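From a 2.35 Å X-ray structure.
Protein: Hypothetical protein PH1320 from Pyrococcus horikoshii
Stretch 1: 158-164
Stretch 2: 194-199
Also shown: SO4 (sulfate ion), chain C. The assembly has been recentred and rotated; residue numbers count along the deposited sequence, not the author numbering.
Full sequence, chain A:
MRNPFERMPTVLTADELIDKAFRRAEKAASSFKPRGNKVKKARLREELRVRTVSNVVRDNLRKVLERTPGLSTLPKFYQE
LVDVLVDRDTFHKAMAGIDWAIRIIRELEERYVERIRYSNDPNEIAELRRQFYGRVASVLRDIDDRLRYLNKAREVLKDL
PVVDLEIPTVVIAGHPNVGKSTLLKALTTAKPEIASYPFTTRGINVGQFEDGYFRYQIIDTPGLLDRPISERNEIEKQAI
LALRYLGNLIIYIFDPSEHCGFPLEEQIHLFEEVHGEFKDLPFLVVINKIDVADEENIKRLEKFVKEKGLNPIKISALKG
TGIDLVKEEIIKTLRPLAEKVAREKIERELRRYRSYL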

# COMPACT_ATOMS: atom_id res chain seq x y z
N LYS A 158 -6.10 -3.79 3.64
CA LYS A 158 -7.31 -3.31 2.99
C LYS A 158 -7.51 -1.84 3.33
O LYS A 158 -8.20 -1.12 2.61
N ASP A 159 -6.89 -1.38 4.42
CA ASP A 159 -7.01 0.01 4.83
C ASP A 159 -5.99 0.95 4.19
O ASP A 159 -5.78 2.06 4.68
N LEU A 160 -5.35 0.53 3.11
CA LEU A 160 -4.40 1.43 2.47
C LEU A 160 -5.17 2.61 1.92
O LEU A 160 -6.28 2.45 1.43
N PRO A 161 -4.60 3.80 1.99
CA PRO A 161 -5.27 5.00 1.48
C PRO A 161 -5.61 4.80 0.00
O PRO A 161 -4.71 4.53 -0.80
N VAL A 162 -6.88 4.92 -0.36
CA VAL A 162 -7.31 4.79 -1.76
C VAL A 162 -7.15 6.17 -2.44
O VAL A 162 -8.03 7.02 -2.35
N VAL A 163 -6.02 6.38 -3.11
CA VAL A 163 -5.76 7.65 -3.80
C VAL A 163 -5.03 7.45 -5.12
O VAL A 163 -4.43 6.40 -5.36
N ASP A 164 -5.08 8.47 -5.97
CA ASP A 164 -4.43 8.40 -7.27
C ASP A 164 -2.95 8.61 -7.10
O ASP A 164 -2.52 9.60 -6.51
N ILE A 194 -13.32 10.29 1.13
CA ILE A 194 -12.51 10.13 2.31
C ILE A 194 -11.60 8.91 2.18
O ILE A 194 -12.07 7.80 1.99
N ALA A 195 -10.30 9.15 2.26
CA ALA A 195 -9.34 8.06 2.18
C ALA A 195 -8.91 7.67 3.58
O ALA A 195 -8.79 8.53 4.45
N SER A 196 -8.71 6.38 3.80
CA SER A 196 -8.27 5.91 5.10
C SER A 196 -6.80 6.24 5.19
O SER A 196 -6.10 6.19 4.19
N TYR A 197 -6.33 6.59 6.37
CA TYR A 197 -4.91 6.87 6.49
C TYR A 197 -4.39 6.45 7.86
O TYR A 197 -4.97 6.79 8.89
N PRO A 198 -3.29 5.69 7.88
CA PRO A 198 -2.70 5.22 9.14
C PRO A 198 -2.48 6.35 10.15
O PRO A 198 -1.97 7.41 9.80
N PHE A 199 -2.89 6.11 11.39
CA PHE A 199 -2.74 7.09 12.48
C PHE A 199 -3.65 8.32 12.42
O PHE A 199 -3.34 9.36 13.01

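The two stretches meet in a small, largely apolar contact, with no direct hydrogen bond between them. Lys-158 lies beyond reach of stretch 2. Its extended side chain (m, then t three times) carries NZ to the sulfate, where the ammonium group donates hydrogen bonds to SO4 O1 (2.7 Å) and SO4 O4 (2.8 Å), a natural pairing of opposite charges. Asp-159 (chi1 m) points sideways and touches with its backbone instead: its O lies 3.6 Å from Ser-196 CB. Leu-160 (m, t) turns away from stretch 2 and is buried, as befits an aliphatic chain.

Pro-161 is the centre of the contact. Its compact ring, C-gamma exo, places CG 3.7 Å from Tyr-197 CD1, approaching the aromatic ring obliquely, and 4.1 Å from Pro-198 CD. Its CA also sits 3.1 Å from Ser-196 O. The ring offers only carbon atoms to its neighbours, which suits packing against Tyr-197 and Pro-198, and having no amide hydrogen, proline has no backbone N-H there to satisfy.

Val-162 (t) is exposed and points sideways; its backbone does the linking. One water accepts from both Val-162 N (2.8 Å) and Ser-196 N (3.2 Å), bridging two donors that could not pair directly. Val-163 (m) sets CG1 4.0 Å from Ala-195 CB, the small methyl that points toward stretch 1. Asp-164 (t) lies out of reach.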

# COMPACT_ATOMS: atom_id res chain seq x y z
CB LYS A 158 -8.53 -4.12 3.47
CG LYS A 158 -8.54 -5.55 2.99
CD LYS A 158 -9.82 -6.26 3.41
CE LYS A 158 -9.95 -7.60 2.72
NZ LYS A 158 -11.12 -8.37 3.21
CB ASP A 159 -6.88 0.15 6.34
CG ASP A 159 -7.94 -0.61 7.09
OD1 ASP A 159 -9.13 -0.55 6.68
OD2 ASP A 159 -7.59 -1.26 8.11
CB LEU A 160 -3.65 0.75 1.33
CG LEU A 160 -2.50 -0.16 1.74
CD1 LEU A 160 -1.97 -0.88 0.50
CD2 LEU A 160 -1.41 0.66 2.42
CB PRO A 161 -4.22 6.09 1.64
CG PRO A 161 -3.34 5.58 2.70
CD PRO A 161 -3.23 4.12 2.43
CB VAL A 162 -8.80 4.36 -1.85
CG1 VAL A 162 -9.33 4.55 -3.27
CG2 VAL A 162 -8.94 2.91 -1.41
CB VAL A 163 -4.91 8.60 -2.93
CG1 VAL A 163 -5.71 9.05 -1.75
CG2 VAL A 163 -3.67 7.90 -2.46
CB ASP A 164 -5.00 9.47 -8.22
CG ASP A 164 -4.66 9.20 -9.68
OD1 ASP A 164 -3.46 9.09 -10.00
OD2 ASP A 164 -5.60 9.10 -10.50
CB ILE A 194 -13.39 10.01 3.56
CG1 ILE A 194 -14.16 11.31 3.76
CG2 ILE A 194 -12.54 9.72 4.79
CD1 ILE A 194 -15.19 11.25 4.85
CB ALA A 195 -8.12 8.49 1.38
CB SER A 196 -8.46 4.41 5.21
OG SER A 196 -9.83 4.09 5.31
CB TYR A 197 -4.63 8.35 6.26
CG TYR A 197 -3.22 8.59 5.80
CD1 TYR A 197 -2.92 8.76 4.45
CD2 TYR A 197 -2.17 8.62 6.72
CE1 TYR A 197 -1.60 8.97 4.03
CE2 TYR A 197 -0.87 8.82 6.32
CZ TYR A 197 -0.58 9.01 4.98
OH TYR A 197 0.72 9.27 4.63
CB PRO A 198 -1.39 4.59 8.68
CG PRO A 198 -1.78 4.02 7.33
CD PRO A 198 -2.55 5.16 6.72
CB PHE A 199 -1.27 7.54 12.60
CG PHE A 199 -0.33 6.42 12.88
CD1 PHE A 199 0.17 5.65 11.84
CD2 PHE A 199 0.00 6.08 14.18
CE1 PHE A 199 0.99 4.55 12.10
CE2 PHE A 199 0.81 4.99 14.45
CZ PHE A 199 1.31 4.22 13.41
S SO4 C . -12.51 -11.30 2.58
O1 SO4 C . -12.71 -10.02 1.75
O2 SO4 C . -13.84 -11.98 2.91
O3 SO4 C . -11.70 -12.25 1.68
O4 SO4 C . -11.82 -10.95 3.90
O HOH W 1 -9.25 4.70 1.18